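Local coordinates for protein indole-3-pyruvate decarboxylase (Azospirillum brasilense, PDB 2NXW) that decarboxylates indole-3-pyruvate to indole-3-acetaldehyde, a step of auxin biosynthesis, using thiamine diphosphate and a metal ion as cofactors, at residues Lys110-Gly121 and Gln175-Asn186. Numbering follows the deposited sequence.
Sequences KSPVVVISGAPG and QSRPVYLEIPRN. Unlike the reference sequence in segment 175-186: Gln175 (reference Leu).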
loop_
_atom_site.group_PDB
_atom_site.type_symbol
_atom_site.label_atom_id
_atom_site.label_comp_id
_atom_site.label_asym_id
_atom_site.label_seq_id
_atom_site.Cartn_x
_atom_site.Cartn_y
_atom_site.Cartn_z
ATOM N N LYS A 110 3.653 -21.265 11.903
ATOM C CA LYS A 110 2.749 -21.368 13.052
ATOM C C LYS A 110 3.402 -21.781 14.370
ATOM O O LYS A 110 2.931 -22.697 15.043
ATOM C CB LYS A 110 1.615 -22.346 12.698
ATOM C CG LYS A 110 0.676 -21.843 11.583
ATOM C CD LYS A 110 -0.473 -20.993 12.114
ATOM C CE LYS A 110 -1.554 -21.870 12.715
ATOM N NZ LYS A 110 -2.784 -21.095 13.107
ATOM N N SER A 111 4.468 -21.082 14.746
ATOM C CA SER A 111 5.177 -21.371 15.998
ATOM C C SER A 111 5.078 -20.116 16.862
ATOM O O SER A 111 5.520 -19.034 16.456
ATOM C CB SER A 111 6.643 -21.711 15.715
ATOM O OG SER A 111 7.304 -22.051 16.920
ATOM N N PRO A 112 4.498 -20.244 18.066
ATOM C CA PRO A 112 4.324 -19.107 18.972
ATOM C C PRO A 112 5.535 -18.641 19.755
ATOM O O PRO A 112 5.723 -19.010 20.923
ATOM C CB PRO A 112 3.189 -19.573 19.876
ATOM C CG PRO A 112 3.512 -21.006 20.067
ATOM C CD PRO A 112 3.910 -21.467 18.647
ATOM N N VAL A 113 6.355 -17.829 19.103
ATOM C CA VAL A 113 7.526 -17.268 19.748
ATOM C C VAL A 113 7.123 -15.939 20.362
ATOM O O VAL A 113 6.586 -15.065 19.678
ATOM C CB VAL A 113 8.683 -17.016 18.742
ATOM C CG1 VAL A 113 9.801 -16.230 19.420
ATOM C CG2 VAL A 113 9.217 -18.353 18.218
ATOM N N VAL A 114 7.354 -15.809 21.662
ATOM C CA VAL A 114 7.055 -14.569 22.365
ATOM C C VAL A 114 8.321 -13.720 22.328
ATOM O O VAL A 114 9.332 -14.060 22.948
ATOM C CB VAL A 114 6.662 -14.837 23.839
ATOM C CG1 VAL A 114 6.408 -13.518 24.561
ATOM C CG2 VAL A 114 5.421 -15.726 23.894
ATOM N N VAL A 115 8.275 -12.635 21.567
ATOM C CA VAL A 115 9.407 -11.730 21.455
ATOM C C VAL A 115 9.274 -10.677 22.545
ATOM O O VAL A 115 8.231 -10.028 22.649
ATOM C CB VAL A 115 9.403 -11.023 20.089
ATOM C CG1 VAL A 115 10.553 -10.003 20.008
ATOM C CG2 VAL A 115 9.521 -12.065 18.982
ATOM N N ILE A 116 10.317 -10.526 23.353
ATOM C CA ILE A 116 10.317 -9.539 24.430
ATOM C C ILE A 116 11.487 -8.606 24.175
ATOM O O ILE A 116 12.643 -9.022 24.240
ATOM C CB ILE A 116 10.528 -10.194 25.816
ATOM C CG1 ILE A 116 9.491 -11.290 26.038
ATOM C CG2 ILE A 116 10.416 -9.124 26.921
ATOM C CD1 ILE A 116 9.712 -12.073 27.320
ATOM N N SER A 117 11.197 -7.347 23.866
ATOM C CA SER A 117 12.263 -6.385 23.621
ATOM C C SER A 117 12.352 -5.325 24.695
ATOM O O SER A 117 11.334 -4.821 25.167
ATOM C CB SER A 117 12.061 -5.658 22.283
ATOM O OG SER A 117 13.095 -4.704 22.059
ATOM N N GLY A 118 13.578 -4.994 25.081
ATOM C CA GLY A 118 13.768 -3.912 26.030
ATOM C C GLY A 118 13.462 -2.655 25.224
ATOM O O GLY A 118 13.391 -2.692 23.990
ATOM N N ALA A 119 13.270 -1.531 25.899
ATOM C CA ALA A 119 12.972 -0.287 25.204
ATOM C C ALA A 119 13.329 0.878 26.110
ATOM O O ALA A 119 13.524 0.701 27.313
ATOM C CB ALA A 119 11.488 -0.227 24.847
ATOM N N PRO A 120 13.442 2.083 25.540
ATOM C CA PRO A 120 13.774 3.265 26.344
ATOM C C PRO A 120 12.721 3.449 27.435
ATOM O O PRO A 120 11.568 3.049 27.257
ATOM C CB PRO A 120 13.737 4.398 25.317
ATOM C CG PRO A 120 14.157 3.713 24.040
ATOM C CD PRO A 120 13.381 2.416 24.104
ATOM N N GLY A 121 13.124 4.044 28.555
ATOM C CA GLY A 121 12.191 4.286 29.643
ATOM C C GLY A 121 11.069 5.202 29.187
ATOM O O GLY A 121 11.253 6.004 28.273
ATOM N N GLN A 175 -3.797 -18.643 18.157
ATOM C CA GLN A 175 -3.525 -18.768 16.733
ATOM C C GLN A 175 -2.185 -19.405 16.427
ATOM O O GLN A 175 -1.847 -19.578 15.265
ATOM C CB GLN A 175 -3.622 -17.400 16.052
ATOM C CG GLN A 175 -5.058 -16.879 15.942
ATOM C CD GLN A 175 -5.900 -17.629 14.910
ATOM O OE1 GLN A 175 -5.699 -18.824 14.663
ATOM N NE2 GLN A 175 -6.863 -16.929 14.316
ATOM N N SER A 176 -1.433 -19.750 17.467
ATOM C CA SER A 176 -0.125 -20.388 17.296
ATOM C C SER A 176 0.797 -19.579 16.379
ATOM O O SER A 176 1.323 -20.095 15.391
ATOM C CB SER A 176 -0.306 -21.812 16.752
ATOM O OG SER A 176 0.881 -22.577 16.907
ATOM N N ARG A 177 0.975 -18.304 16.711
ATOM C CA ARG A 177 1.840 -17.403 15.948
ATOM C C ARG A 177 2.607 -16.547 16.946
ATOM O O ARG A 177 2.197 -16.387 18.092
ATOM C CB ARG A 177 1.023 -16.459 15.080
ATOM C CG ARG A 177 -0.016 -17.094 14.188
ATOM C CD ARG A 177 0.480 -17.207 12.771
ATOM N NE ARG A 177 -0.615 -17.454 11.837
ATOM C CZ ARG A 177 -0.445 -17.922 10.608
ATOM N NH1 ARG A 177 0.778 -18.192 10.169
ATOM N NH2 ARG A 177 -1.489 -18.134 9.817
ATOM N N PRO A 178 3.724 -15.960 16.519
ATOM C CA PRO A 178 4.535 -15.116 17.399
ATOM C C PRO A 178 3.801 -13.854 17.833
ATOM O O PRO A 178 2.893 -13.384 17.139
ATOM C CB PRO A 178 5.746 -14.756 16.533
ATOM C CG PRO A 178 5.812 -15.832 15.538
ATOM C CD PRO A 178 4.381 -16.149 15.216
ATOM N N VAL A 179 4.221 -13.314 18.973
ATOM C CA VAL A 179 3.666 -12.074 19.509
ATOM C C VAL A 179 4.832 -11.199 19.957
ATOM O O VAL A 179 5.964 -11.679 20.130
ATOM C CB VAL A 179 2.700 -12.325 20.689
ATOM C CG1 VAL A 179 1.439 -13.004 20.183
ATOM C CG2 VAL A 179 3.383 -13.170 21.770
ATOM N N TYR A 180 4.550 -9.914 20.161
ATOM C CA TYR A 180 5.563 -8.939 20.522
ATOM C C TYR A 180 5.247 -8.141 21.788
ATOM O O TYR A 180 4.169 -7.561 21.909
ATOM C CB TYR A 180 5.726 -7.970 19.340
ATOM C CG TYR A 180 6.722 -6.856 19.557
ATOM C CD1 TYR A 180 8.082 -7.124 19.638
ATOM C CD2 TYR A 180 6.302 -5.522 19.664
ATOM C CE1 TYR A 180 9.005 -6.109 19.817
ATOM C CE2 TYR A 180 7.219 -4.496 19.845
ATOM C CZ TYR A 180 8.569 -4.794 19.923
ATOM O OH TYR A 180 9.476 -3.779 20.128
ATOM N N LEU A 181 6.194 -8.120 22.724
ATOM C CA LEU A 181 6.040 -7.368 23.965
ATOM C C LEU A 181 7.234 -6.438 24.087
ATOM O O LEU A 181 8.380 -6.879 24.038
ATOM C CB LEU A 181 5.993 -8.305 25.179
ATOM C CG LEU A 181 4.747 -9.191 25.268
ATOM C CD1 LEU A 181 4.886 -10.185 26.425
ATOM C CD2 LEU A 181 3.507 -8.307 25.467
ATOM N N GLU A 182 6.958 -5.146 24.246
ATOM C CA GLU A 182 7.992 -4.128 24.364
ATOM C C GLU A 182 7.928 -3.617 25.804
ATOM O O GLU A 182 6.870 -3.190 26.266
ATOM C CB GLU A 182 7.678 -3.020 23.349
ATOM C CG GLU A 182 8.721 -1.955 23.158
ATOM C CD GLU A 182 8.353 -1.038 22.008
ATOM O OE1 GLU A 182 8.519 -1.444 20.835
ATOM O OE2 GLU A 182 7.879 0.085 22.276
ATOM N N ILE A 183 9.049 -3.675 26.514
ATOM C CA ILE A 183 9.082 -3.254 27.913
ATOM C C ILE A 183 10.057 -2.110 28.199
ATOM O O ILE A 183 11.273 -2.307 28.193
ATOM C CB ILE A 183 9.465 -4.439 28.838
ATOM C CG1 ILE A 183 8.572 -5.650 28.543
ATOM C CG2 ILE A 183 9.323 -4.025 30.301
ATOM C CD1 ILE A 183 8.894 -6.873 29.388
ATOM N N PRO A 184 9.534 -0.889 28.440
ATOM C CA PRO A 184 10.397 0.261 28.739
ATOM C C PRO A 184 11.263 -0.152 29.940
ATOM O O PRO A 184 10.761 -0.757 30.885
ATOM C CB PRO A 184 9.390 1.356 29.089
ATOM C CG PRO A 184 8.212 1.017 28.214
ATOM C CD PRO A 184 8.115 -0.490 28.361
ATOM N N ARG A 185 12.547 0.178 29.934
ATOM C CA ARG A 185 13.387 -0.275 31.035
ATOM C C ARG A 185 13.003 0.185 32.441
ATOM O O ARG A 185 13.318 -0.504 33.410
ATOM C CB ARG A 185 14.858 0.040 30.761
ATOM C CG ARG A 185 15.191 1.481 30.507
ATOM C CD ARG A 185 16.696 1.613 30.438
ATOM N NE ARG A 185 17.120 2.896 29.898
ATOM C CZ ARG A 185 18.380 3.199 29.611
ATOM N NH1 ARG A 185 19.339 2.306 29.817
ATOM N NH2 ARG A 185 18.678 4.388 29.106
ATOM N N ASN A 186 12.318 1.319 32.560
ATOM C CA ASN A 186 11.917 1.799 33.886
ATOM C C ASN A 186 10.662 1.090 34.403
ATOM O O ASN A 186 10.230 1.321 35.538
ATOM C CB ASN A 186 11.698 3.325 33.870
ATOM C CG ASN A 186 10.527 3.747 32.994
ATOM O OD1 ASN A 186 10.337 3.222 31.895
ATOM N ND2 ASN A 186 9.746 4.717 33.472
#
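Val115 sits astride Tyr180, giving its N to Val179 O and taking Leu181 N on its own O; Ser117 repeats the pattern between Leu181 and Ile183. The bond from Ile183 N to Ser117 O, 2.9 Å, is nearly straight (173° at the hydrogen), and Arg185 N closes the series on Ala119 O.

Apolar contacts line both faces. On one, Ile116 CG2 lies beside Ile183 CD1 (3.7 Å), next to Val114 and Val179, with helix 161-175 packed over the valines. On the other, Val115 CG1 meets the edge of the Tyr180 ring at CD1 (3.8 Å); Tyr180 OH, at the far end of the ring, is held by Glu182 OE1 (2.6 Å).

Polar contacts grip the strands' N-terminal approach. Lys110, bent at chi2 and chi3 (-87° and -78°), lays CD over the centre of the Arg177 guanidinium, 3.4 Å from CZ, and turns NZ back to Gln175 O (2.8 Å). Asp322 salt-bridges both cations, probably easing their repulsion. Shortening Lys110 to an alanine would strip CD from that guanidinium face and is likely to leave Gln175 O without its lysine donor. Ser176 OG bonds Lys110 O (2.8 Å).

These are neighbouring parallel strands of the 2-1-3-4-6-5 sheet in the N-terminal thiamine-diphosphate-binding domain, an α/β fold.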